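Local atomic coordinates of proline dehydrogenase (Bradyrhizobium japonicum USDA 110, PDB entry 3HAZ), a protein that probably oxidises proline to glutamate in two steps, through an FAD-dependent proline dehydrogenase and an NAD-dependent aldehyde dehydrogenase carried on one chain. Residues 173-178 against 444-449; 361-366 against 502-507; 756-761 against 962-967. All coordinates share one frame; numbering follows the deposited sequence.

Interaction 1: 173-178 against 444-449; sequences ETIEQA and APVGSH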
loop_
_atom_site.group_PDB
_atom_site.type_symbol
_atom_site.label_atom_id
_atom_site.label_comp_id
_atom_site.label_asym_id
_atom_site.label_seq_id
_atom_site.Cartn_x
_atom_site.Cartn_y
_atom_site.Cartn_z
ATOM N N GLU A 173 -42.472 5.716 44.839
ATOM C CA GLU A 173 -41.912 7.012 45.197
ATOM C C GLU A 173 -41.081 6.908 46.472
ATOM O O GLU A 173 -40.104 7.635 46.651
ATOM C CB GLU A 173 -43.018 8.050 45.369
ATOM C CG GLU A 173 -43.687 8.450 44.068
ATOM C CD GLU A 173 -44.505 9.722 44.202
ATOM O OE1 GLU A 173 -44.293 10.472 45.181
ATOM O OE2 GLU A 173 -45.359 9.971 43.324
ATOM N N THR A 174 -41.479 5.995 47.348
ATOM C CA THR A 174 -40.753 5.721 48.578
ATOM C C THR A 174 -40.575 4.212 48.676
ATOM O O THR A 174 -41.211 3.467 47.934
ATOM C CB THR A 174 -41.543 6.183 49.821
ATOM O OG1 THR A 174 -42.787 5.471 49.894
ATOM C CG2 THR A 174 -41.806 7.694 49.779
ATOM N N ILE A 175 -39.729 3.758 49.593
ATOM C CA ILE A 175 -39.500 2.324 49.736
ATOM C C ILE A 175 -40.805 1.633 50.154
ATOM O O ILE A 175 -41.131 0.554 49.654
ATOM C CB ILE A 175 -38.311 2.004 50.705
ATOM C CG1 ILE A 175 -37.913 0.524 50.634
ATOM C CG2 ILE A 175 -38.660 2.352 52.143
ATOM C CD1 ILE A 175 -37.596 0.019 49.230
ATOM N N GLU A 176 -41.571 2.274 51.039
ATOM C CA GLU A 176 -42.837 1.700 51.513
ATOM C C GLU A 176 -43.775 1.375 50.358
ATOM O O GLU A 176 -44.451 0.349 50.365
ATOM C CB GLU A 176 -43.557 2.639 52.497
ATOM C CG GLU A 176 -42.842 2.855 53.817
ATOM C CD GLU A 176 -41.785 3.944 53.733
ATOM O OE1 GLU A 176 -41.687 4.602 52.674
ATOM O OE2 GLU A 176 -41.049 4.143 54.726
ATOM N N GLN A 177 -43.821 2.263 49.371
ATOM C CA GLN A 177 -44.722 2.088 48.241
ATOM C C GLN A 177 -44.243 0.922 47.381
ATOM O O GLN A 177 -45.035 0.087 46.948
ATOM C CB GLN A 177 -44.781 3.380 47.425
ATOM C CG GLN A 177 -45.518 3.287 46.092
ATOM C CD GLN A 177 -45.889 4.670 45.553
ATOM O OE1 GLN A 177 -45.348 5.125 44.536
ATOM N NE2 GLN A 177 -46.793 5.359 46.260
ATOM N N ALA A 178 -42.934 0.871 47.146
ATOM C CA ALA A 178 -42.336 -0.221 46.387
ATOM C C ALA A 178 -42.632 -1.559 47.050
ATOM O O ALA A 178 -43.070 -2.495 46.394
ATOM C CB ALA A 178 -40.831 -0.020 46.259
ATOM N N ALA A 444 -35.428 -9.556 42.232
ATOM C CA ALA A 444 -36.167 -8.445 41.651
ATOM C C ALA A 444 -35.534 -7.129 42.085
ATOM O O ALA A 444 -35.180 -6.957 43.257
ATOM C CB ALA A 444 -37.644 -8.504 42.082
ATOM N N PRO A 445 -35.368 -6.193 41.142
ATOM C CA PRO A 445 -34.888 -4.867 41.538
ATOM C C PRO A 445 -35.981 -4.186 42.343
ATOM O O PRO A 445 -37.130 -4.146 41.890
ATOM C CB PRO A 445 -34.688 -4.150 40.197
ATOM C CG PRO A 445 -34.611 -5.259 39.170
ATOM C CD PRO A 445 -35.533 -6.312 39.686
ATOM N N VAL A 446 -35.636 -3.687 43.525
ATOM C CA VAL A 446 -36.621 -3.105 44.430
ATOM C C VAL A 446 -36.112 -1.782 44.964
ATOM O O VAL A 446 -35.036 -1.738 45.553
ATOM C CB VAL A 446 -36.884 -4.017 45.651
ATOM C CG1 VAL A 446 -37.869 -3.345 46.618
ATOM C CG2 VAL A 446 -37.379 -5.401 45.219
ATOM N N GLY A 447 -36.881 -0.709 44.776
ATOM C CA GLY A 447 -36.544 0.557 45.399
ATOM C C GLY A 447 -37.359 1.779 45.007
ATOM O O GLY A 447 -38.408 1.679 44.377
ATOM N N SER A 448 -36.850 2.949 45.385
ATOM C CA SER A 448 -37.495 4.228 45.089
ATOM C C SER A 448 -37.106 4.796 43.724
ATOM O O SER A 448 -36.026 4.508 43.203
ATOM C CB SER A 448 -37.143 5.242 46.175
ATOM O OG SER A 448 -37.613 4.792 47.427
ATOM N N HIS A 449 -37.992 5.613 43.155
ATOM C CA HIS A 449 -37.721 6.284 41.883
ATOM C C HIS A 449 -36.407 7.082 41.892
ATOM O O HIS A 449 -35.719 7.173 40.874
ATOM C CB HIS A 449 -38.870 7.225 41.503
ATOM C CG HIS A 449 -40.146 6.524 41.152
ATOM N ND1 HIS A 449 -41.379 6.961 41.587
ATOM C CD2 HIS A 449 -40.380 5.415 40.406
ATOM C CE1 HIS A 449 -42.318 6.154 41.127
ATOM N NE2 HIS A 449 -41.737 5.208 40.408
#
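Glu173 and His449 meet at one end of this contact, the aliphatic part of the glutamate meeting the imidazole obliquely: CG lies 3.7 Å from His449 ND1, and the carboxylate plane is turned 49° from the ring. Both side chains leave the backbone in the same way, with CG anti to the carbonyl carbon and beside the backbone N. The extended Glu173 chain then carries its carboxylate past the ring, so the glutamate touches the ring with CA and CG, not with its carboxylate, and no salt bridge forms.

One residue along, Ser448 turns its hydroxyl toward the start of the helix. OG stands 3.2 Å from Ile175 N, but the angle is too poor for a hydrogen bond, and this is close polar packing. The helix start is organised from its own side: Thr174 is the N-cap, its OG1 taking a weak bond from Gln177 N while donating to Glu176 OE1 at 3.1 Å. Gln177 OE1 reaches back to accept from Glu173 N at 3.0 Å, the donor standing above the carbonyl plane.

Farther down, the contact becomes apolar. Ile175 sends CG1 anti to its backbone N (chi1 -169°), and chi2 of 54° completes the turn that lays CD1 4.0 Å from Gly447 CA and 4.3 Å from Val446 CG1. The methyl of Ala178 faces the strand and sits 3.5 Å from Gly447 O.

Strand 440-448 belongs to the proline dehydrogenase barrel, between strands 193-196 and 416-420, and helix 175-182 lies against its last residues. Ile175 and Val446 both pack on Met196 of strand 193-196, while Glu82 of helix 71-85 holds His449 NE2.

Interaction 2: 361-366 against 502-507; sequences DGYPVF and IPLPCD. With FAD (flavin-adenine dinucleotide), chain C.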
loop_
_atom_site.group_PDB
_atom_site.type_symbol
_atom_site.label_atom_id
_atom_site.label_comp_id
_atom_site.label_asym_id
_atom_site.label_seq_id
_atom_site.Cartn_x
_atom_site.Cartn_y
_atom_site.Cartn_z
ATOM N N ASP A 361 -0.335 0.762 36.603
ATOM C CA ASP A 361 0.604 -0.119 35.910
ATOM C C ASP A 361 -0.087 -1.280 35.189
ATOM O O ASP A 361 0.572 -2.141 34.613
ATOM C CB ASP A 361 1.718 -0.612 36.845
ATOM C CG ASP A 361 1.219 -1.568 37.914
ATOM O OD1 ASP A 361 0.077 -2.061 37.806
ATOM O OD2 ASP A 361 1.983 -1.829 38.869
ATOM N N GLY A 362 -1.416 -1.288 35.211
ATOM C CA GLY A 362 -2.183 -2.323 34.539
ATOM C C GLY A 362 -3.649 -2.283 34.939
ATOM O O GLY A 362 -4.063 -1.390 35.682
ATOM N N TYR A 363 -4.424 -3.250 34.444
ATOM C CA TYR A 363 -5.857 -3.349 34.724
ATOM C C TYR A 363 -6.158 -4.439 35.754
ATOM O O TYR A 363 -5.600 -5.533 35.682
ATOM C CB TYR A 363 -6.628 -3.645 33.434
ATOM C CG TYR A 363 -6.421 -2.603 32.361
ATOM C CD1 TYR A 363 -5.574 -2.838 31.275
ATOM C CD2 TYR A 363 -7.054 -1.369 32.441
ATOM C CE1 TYR A 363 -5.378 -1.865 30.290
ATOM C CE2 TYR A 363 -6.867 -0.399 31.469
ATOM C CZ TYR A 363 -6.034 -0.647 30.400
ATOM O OH TYR A 363 -5.873 0.335 29.448
ATOM N N PRO A 364 -7.050 -4.144 36.718
ATOM C CA PRO A 364 -7.419 -5.131 37.742
ATOM C C PRO A 364 -8.371 -6.192 37.191
ATOM O O PRO A 364 -8.617 -7.214 37.840
ATOM C CB PRO A 364 -8.126 -4.286 38.807
ATOM C CG PRO A 364 -8.661 -3.098 38.064
ATOM C CD PRO A 364 -7.700 -2.836 36.931
ATOM N N VAL A 365 -8.910 -5.935 36.004
ATOM C CA VAL A 365 -9.823 -6.865 35.357
ATOM C C VAL A 365 -9.164 -7.422 34.111
ATOM O O VAL A 365 -8.260 -6.799 33.556
ATOM C CB VAL A 365 -11.131 -6.175 34.922
ATOM C CG1 VAL A 365 -12.014 -5.860 36.130
ATOM C CG2 VAL A 365 -10.824 -4.911 34.115
ATOM N N PHE A 366 -9.611 -8.596 33.676
ATOM C CA PHE A 366 -9.187 -9.116 32.382
ATOM C C PHE A 366 -9.724 -8.194 31.289
ATOM O O PHE A 366 -10.704 -7.474 31.502
ATOM C CB PHE A 366 -9.674 -10.557 32.194
ATOM C CG PHE A 366 -9.181 -11.505 33.266
ATOM C CD1 PHE A 366 -7.847 -11.895 33.310
ATOM C CD2 PHE A 366 -10.045 -11.992 34.229
ATOM C CE1 PHE A 366 -7.391 -12.760 34.297
ATOM C CE2 PHE A 366 -9.595 -12.848 35.222
ATOM C CZ PHE A 366 -8.266 -13.235 35.256
ATOM N N ILE A 502 -6.313 -2.825 23.445
ATOM C CA ILE A 502 -6.429 -1.992 24.639
ATOM C C ILE A 502 -5.050 -1.808 25.248
ATOM O O ILE A 502 -4.500 -2.727 25.856
ATOM C CB ILE A 502 -7.389 -2.595 25.692
ATOM C CG1 ILE A 502 -8.798 -2.747 25.116
ATOM C CG2 ILE A 502 -7.444 -1.714 26.938
ATOM C CD1 ILE A 502 -9.789 -3.381 26.092
ATOM N N PRO A 503 -4.469 -0.615 25.074
ATOM C CA PRO A 503 -3.111 -0.401 25.580
ATOM C C PRO A 503 -3.118 -0.271 27.094
ATOM O O PRO A 503 -4.115 0.180 27.658
ATOM C CB PRO A 503 -2.717 0.935 24.952
ATOM C CG PRO A 503 -4.011 1.655 24.746
ATOM C CD PRO A 503 -5.064 0.607 24.503
ATOM N N LEU A 504 -2.026 -0.665 27.737
ATOM C CA LEU A 504 -1.825 -0.375 29.151
ATOM C C LEU A 504 -1.807 1.139 29.346
ATOM O O LEU A 504 -1.459 1.875 28.429
ATOM C CB LEU A 504 -0.495 -0.958 29.618
ATOM C CG LEU A 504 -0.343 -2.470 29.499
ATOM C CD1 LEU A 504 1.094 -2.868 29.803
ATOM C CD2 LEU A 504 -1.317 -3.163 30.443
ATOM N N PRO A 505 -2.171 1.612 30.546
ATOM C CA PRO A 505 -2.206 3.063 30.754
ATOM C C PRO A 505 -0.888 3.762 30.400
ATOM O O PRO A 505 -0.936 4.872 29.885
ATOM C CB PRO A 505 -2.507 3.197 32.248
ATOM C CG PRO A 505 -3.263 1.942 32.582
ATOM C CD PRO A 505 -2.625 0.867 31.733
ATOM N N CYS A 506 0.257 3.134 30.655
ATOM C CA CYS A 506 1.534 3.793 30.368
ATOM C C CYS A 506 1.732 4.013 28.871
ATOM O O CYS A 506 2.538 4.851 28.470
ATOM C CB CYS A 506 2.712 3.003 30.943
ATOM S SG CYS A 506 2.908 1.349 30.212
ATOM N N ASP A 507 0.987 3.265 28.055
ATOM C CA ASP A 507 1.089 3.339 26.596
ATOM C C ASP A 507 -0.075 4.080 25.955
ATOM O O ASP A 507 -0.272 4.009 24.740
ATOM C CB ASP A 507 1.158 1.930 26.005
ATOM C CG ASP A 507 2.457 1.231 26.334
ATOM O OD1 ASP A 507 3.473 1.932 26.537
ATOM O OD2 ASP A 507 2.458 -0.013 26.398
HETATM P PA FAD C . -21.938 -12.890 29.801
HETATM O O1A FAD C . -22.514 -12.262 28.407
HETATM O O2A FAD C . -21.489 -14.274 29.652
HETATM O O5B FAD C . -20.672 -11.995 30.289
HETATM C C5B FAD C . -20.844 -10.610 30.382
HETATM C C4B FAD C . -19.659 -9.991 31.134
HETATM O O4B FAD C . -18.242 -10.498 30.862
HETATM C C3B FAD C . -19.604 -8.734 31.761
HETATM O O3B FAD C . -20.698 -8.325 32.564
HETATM C C2B FAD C . -18.185 -8.634 32.258
HETATM O O2B FAD C . -17.969 -8.865 33.638
HETATM C C1B FAD C . -17.385 -9.480 31.334
HETATM N N9A FAD C . -16.790 -8.846 30.170
HETATM C C8A FAD C . -17.431 -8.250 29.089
HETATM N N7A FAD C . -16.466 -7.835 28.212
HETATM C C5A FAD C . -15.211 -8.186 28.761
HETATM C C6A FAD C . -13.801 -7.994 28.273
HETATM N N6A FAD C . -13.539 -7.329 27.002
HETATM N N1A FAD C . -12.786 -8.432 28.986
HETATM C C2A FAD C . -13.010 -9.089 30.212
HETATM N N3A FAD C . -14.364 -9.271 30.682
HETATM C C4A FAD C . -15.421 -8.815 29.936
HETATM N N1 FAD C . -21.625 -7.798 39.334
HETATM C C2 FAD C . -20.835 -7.075 40.195
HETATM O O2 FAD C . -19.722 -6.422 39.711
HETATM N N3 FAD C . -21.201 -6.966 41.579
HETATM C C4 FAD C . -22.329 -7.582 42.044
HETATM O O4 FAD C . -22.648 -7.532 43.407
HETATM C C4X FAD C . -23.154 -8.344 41.146
HETATM N N5 FAD C . -24.386 -9.031 41.641
HETATM C C5X FAD C . -25.190 -9.771 40.740
HETATM C C6 FAD C . -26.406 -10.438 41.228
HETATM C C7 FAD C . -27.203 -11.181 40.327
HETATM C C7M FAD C . -28.470 -11.848 40.839
HETATM C C8 FAD C . -26.816 -11.294 38.901
HETATM C C8M FAD C . -27.667 -12.090 37.898
HETATM C C9 FAD C . -25.653 -10.654 38.439
HETATM C C9A FAD C . -24.820 -9.870 39.370
HETATM N N10 FAD C . -23.608 -9.200 38.895
HETATM C C10 FAD C . -22.795 -8.445 39.821
HETATM C "C1'" FAD C . -23.071 -9.408 37.512
HETATM C "C2'" FAD C . -23.522 -8.383 36.440
HETATM O "O2'" FAD C . -24.647 -7.648 36.909
HETATM C "C3'" FAD C . -23.795 -9.124 35.121
HETATM O "O3'" FAD C . -25.055 -9.781 35.184
HETATM C "C4'" FAD C . -22.686 -10.182 34.773
HETATM O "O4'" FAD C . -21.365 -9.778 34.884
HETATM C "C5'" FAD C . -22.962 -10.887 33.418
HETATM O "O5'" FAD C . -22.354 -12.166 33.328
HETATM P P FAD C . -23.112 -13.312 32.398
HETATM O O1P FAD C . -22.305 -14.764 32.542
HETATM O O2P FAD C . -24.520 -13.419 32.798
HETATM O O3P FAD C . -23.146 -12.725 30.875
#
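The loop that runs along the adenine end of the FAD site, between helices 348-357 and 369-384, is met here by the loop between helices 487-491 and 524-536. Phe366 marks the cofactor end, its carbonyl O 3.1 Å from FAD C2A and hydrogen-bonded to Trp348 NE1. Three residues earlier, Tyr363 carries the contact.

Its CG is anti to the carbonyl carbon (chi1 -58°), and the ring reaches across to segment 502-507 with the hydroxyl leading. OH donates to Pro503 O over a short 2.5 Å; the acceptor lies at the ring edge, in the ring plane, and the hydroxyl in turn lies in the carbonyl plane, with a C=O...donor angle of 156°. Gln356 NE2, from helix 348-357, is a second hydrogen-bond partner of the same oxygen, so two groups fix the phenol.

In barrel terms, the tyrosine belongs to the connection between strands 338-343 and 390-395 of the parallel barrel, a connection that also holds helices 348-357 and 369-384. Carbon packing surrounds the hydroxyl end. Ile502 crosses the ring obliquely, bringing CG2, anti to its own backbone N, to 3.6 Å from Tyr363 OH, and the same side chain touches Trp348, an FAD-binding residue. Pro505 sets CD 4.0 Å from Tyr363 CZ. Leu504 straddles ring and backbone: its CD2 is 4.3 Å from Tyr363 CE1 and just as far from Gly362 CA. The turn at 504-507 is closed by Asp507 N, which donates to Leu504 O at 2.8 Å.

Interaction 3: 756-761 against 962-967; sequences PLIAET and SGTGPK. With NAD (nicotinamide-adenine-dinucleotide), chain D.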
loop_
_atom_site.group_PDB
_atom_site.type_symbol
_atom_site.label_atom_id
_atom_site.label_comp_id
_atom_site.label_asym_id
_atom_site.label_seq_id
_atom_site.Cartn_x
_atom_site.Cartn_y
_atom_site.Cartn_z
ATOM N N PRO A 756 5.399 39.168 22.013
ATOM C CA PRO A 756 4.198 38.393 22.339
ATOM C C PRO A 756 3.917 38.374 23.840
ATOM O O PRO A 756 4.843 38.272 24.648
ATOM C CB PRO A 756 4.551 36.975 21.866
ATOM C CG PRO A 756 5.774 37.127 20.983
ATOM C CD PRO A 756 6.494 38.322 21.509
ATOM N N LEU A 757 2.647 38.480 24.207
ATOM C CA LEU A 757 2.235 38.224 25.579
ATOM C C LEU A 757 1.254 37.061 25.589
ATOM O O LEU A 757 0.179 37.137 24.995
ATOM C CB LEU A 757 1.592 39.464 26.216
ATOM C CG LEU A 757 0.882 39.256 27.564
ATOM C CD1 LEU A 757 1.824 38.655 28.595
ATOM C CD2 LEU A 757 0.294 40.562 28.098
ATOM N N ILE A 758 1.638 35.976 26.248
ATOM C CA ILE A 758 0.722 34.871 26.492
ATOM C C ILE A 758 0.272 34.998 27.929
ATOM O O ILE A 758 1.089 34.896 28.848
ATOM C CB ILE A 758 1.410 33.508 26.312
ATOM C CG1 ILE A 758 1.859 33.326 24.863
ATOM C CG2 ILE A 758 0.480 32.375 26.729
ATOM C CD1 ILE A 758 2.736 32.108 24.657
ATOM N N ALA A 759 -1.023 35.241 28.124
ATOM C CA ALA A 759 -1.544 35.504 29.452
ATOM C C ALA A 759 -2.787 34.669 29.721
ATOM O O ALA A 759 -3.812 34.804 29.045
ATOM C CB ALA A 759 -1.842 36.995 29.629
ATOM N N GLU A 760 -2.679 33.797 30.714
ATOM C CA GLU A 760 -3.788 32.948 31.101
ATOM C C GLU A 760 -4.246 33.432 32.458
ATOM O O GLU A 760 -3.465 33.490 33.408
ATOM C CB GLU A 760 -3.348 31.483 31.136
ATOM C CG GLU A 760 -2.603 31.051 29.869
ATOM C CD GLU A 760 -3.474 31.112 28.615
ATOM O OE1 GLU A 760 -4.368 30.251 28.469
ATOM O OE2 GLU A 760 -3.260 32.014 27.772
ATOM N N THR A 761 -5.511 33.823 32.535
ATOM C CA THR A 761 -6.010 34.501 33.715
ATOM C C THR A 761 -7.254 33.788 34.258
ATOM O O THR A 761 -7.527 32.643 33.895
ATOM C CB THR A 761 -6.239 36.006 33.428
ATOM O OG1 THR A 761 -6.924 36.159 32.180
ATOM C CG2 THR A 761 -4.895 36.728 33.317
ATOM N N SER A 962 -10.439 35.739 30.263
ATOM C CA SER A 962 -9.780 34.546 30.792
ATOM C C SER A 962 -8.426 34.182 30.153
ATOM O O SER A 962 -7.726 33.298 30.645
ATOM C CB SER A 962 -10.726 33.345 30.706
ATOM O OG SER A 962 -11.815 33.513 31.595
ATOM N N GLY A 963 -8.056 34.840 29.062
ATOM C CA GLY A 963 -6.766 34.550 28.449
ATOM C C GLY A 963 -6.596 34.990 27.012
ATOM O O GLY A 963 -7.556 35.404 26.366
ATOM N N THR A 964 -5.360 34.902 26.517
ATOM C CA THR A 964 -5.042 35.312 25.157
ATOM C C THR A 964 -4.960 34.120 24.212
ATOM O O THR A 964 -5.171 34.267 23.017
ATOM C CB THR A 964 -3.663 36.050 25.082
ATOM O OG1 THR A 964 -2.642 35.240 25.685
ATOM C CG2 THR A 964 -3.714 37.401 25.781
ATOM N N GLY A 965 -4.661 32.942 24.751
ATOM C CA GLY A 965 -4.211 31.834 23.926
ATOM C C GLY A 965 -2.740 32.053 23.590
ATOM O O GLY A 965 -2.187 33.098 23.926
ATOM N N PRO A 966 -2.089 31.063 22.957
ATOM C CA PRO A 966 -2.685 29.768 22.619
ATOM C C PRO A 966 -2.846 28.911 23.875
ATOM O O PRO A 966 -2.361 29.278 24.949
ATOM C CB PRO A 966 -1.650 29.122 21.682
ATOM C CG PRO A 966 -0.467 30.054 21.652
ATOM C CD PRO A 966 -0.637 31.075 22.721
ATOM N N LYS A 967 -3.522 27.779 23.726
ATOM C CA LYS A 967 -3.808 26.888 24.844
ATOM C C LYS A 967 -2.571 26.103 25.265
ATOM O O LYS A 967 -1.954 25.429 24.448
ATOM C CB LYS A 967 -4.917 25.898 24.457
ATOM C CG LYS A 967 -6.346 26.450 24.492
ATOM C CD LYS A 967 -7.277 25.446 23.805
ATOM C CE LYS A 967 -8.752 25.609 24.195
ATOM N NZ LYS A 967 -8.986 25.189 25.592
HETATM P PA NAD D . -1.370 37.115 40.543
HETATM O O1A NAD D . -1.906 38.128 39.369
HETATM O O2A NAD D . -1.727 37.654 41.866
HETATM O O5B NAD D . 0.289 37.012 40.393
HETATM C C5B NAD D . 0.856 35.853 39.795
HETATM C C4B NAD D . 2.312 36.097 39.372
HETATM O O4B NAD D . 2.576 37.414 38.755
HETATM C C3B NAD D . 3.372 36.069 40.549
HETATM O O3B NAD D . 4.528 35.298 40.428
HETATM C C2B NAD D . 3.459 37.550 40.906
HETATM O O2B NAD D . 4.371 37.985 41.889
HETATM C C1B NAD D . 3.503 38.135 39.561
HETATM N N9A NAD D . 3.151 39.563 39.582
HETATM C C8A NAD D . 2.370 40.209 40.485
HETATM N N7A NAD D . 2.301 41.581 40.102
HETATM C C5A NAD D . 3.071 41.745 38.928
HETATM C C6A NAD D . 3.346 42.858 38.142
HETATM N N6A NAD D . 2.783 44.150 38.500
HETATM N N1A NAD D . 4.132 42.737 37.041
HETATM C C2A NAD D . 4.664 41.504 36.704
HETATM N N3A NAD D . 4.396 40.408 37.477
HETATM C C4A NAD D . 3.597 40.530 38.593
HETATM O O3 NAD D . -1.995 35.573 40.325
HETATM P PN NAD D . -1.932 34.471 41.581
HETATM O O1N NAD D . -2.554 35.175 42.956
HETATM O O2N NAD D . -0.547 34.052 41.806
HETATM O O5D NAD D . -2.846 33.128 41.202
HETATM C C5D NAD D . -4.263 33.228 41.164
HETATM C C4D NAD D . -4.794 33.655 39.779
HETATM O O4D NAD D . -4.113 33.059 38.591
HETATM C C3D NAD D . -6.342 33.535 39.437
HETATM O O3D NAD D . -7.057 34.688 39.065
HETATM C C2D NAD D . -6.311 32.330 38.472
HETATM O O2D NAD D . -7.489 31.860 37.846
HETATM C C1D NAD D . -5.102 32.623 37.681
HETATM N N1N NAD D . -4.653 31.377 37.048
HETATM C C2N NAD D . -5.083 31.074 35.743
HETATM C C3N NAD D . -4.655 29.828 35.114
HETATM C C7N NAD D . -5.117 29.503 33.682
HETATM O O7N NAD D . -4.610 28.613 33.100
HETATM N N7N NAD D . -6.064 30.369 33.009
HETATM C C4N NAD D . -3.777 28.887 35.852
HETATM C C5N NAD D . -3.348 29.191 37.147
HETATM C C6N NAD D . -3.777 30.455 37.787
HETATM O O HOH W 1 -6.221 30.824 30.060
#
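Nearest the cofactor, the nicotinamide amide N7N donates to Thr761 O at 2.8 Å, at the end of strand 757-760 in the NAD-binding sheet of the aldehyde dehydrogenase fold. N7N also donates to a water, which gives its own hydrogens to Glu760 OE1, at 2.5 Å, and to Ser962 O. Glu760, predicted to be an active-site residue, is bent at chi2 (-64°) so that its carboxylate folds back from the nicotinamide toward segment 962-967. There OE2 takes a long, weak bond from Gly965 N at 3.5 Å. Ala759 O stands only 3.1 Å from the same OE2, an acceptor facing an acceptor, which might raise the pKa of the acid.

Behind this shell, Glu760 and Gly963 form a single beta bridge. Beside it Thr761 N donates to Ser962 O at 3.0 Å, from above the carbonyl plane. Thr964 N donates to Ala759 O in the carbonyl plane, and Gly963 CA makes a CH...O contact of 3.0 Å with Ala759 O. Thr964 then returns the grip through its hydroxyl: OG1, held between backbone N and carbonyl carbon (chi1 53°), accepts from Ala759 N at 2.9 Å, nearly straight at 172°, and donates to Gly965 O. A valine here would lose both hydroxyl bonds and would probably loosen the loop that brings Gly965 N to the Glu760 carboxylate.

Farther out, Arg650 of the second subunit hydrogen-bonds to Thr964 O, so a neighbouring subunit backs this loop. The peptide before Pro966 is cis, and the proline ring crosses Ile758 at about a right angle, CD lying 4.0 Å from Ile758 CG1.

Interaction 1 joins the proline dehydrogenase barrel to a helix start, interaction 2 ties an FAD-site loop to the chain at 502-507, and interaction 3 lies in the aldehyde dehydrogenase fold; interactions 1 and 3 are on opposite sides of the chain's centre. The segments of 1 and 2 alternate along the sequence, yet their nearest atoms are about 23 Å apart. Interaction 3 is the most buried, and backbone bonds, a carboxylate and a water dominate it beside NAD. Interaction 1 is mostly buried but exposed at Glu173 and Thr174, with no hydrogen bond across it. Interaction 2, partly buried, joins two loops through one phenol bond and apolar packing, near the FAD adenine.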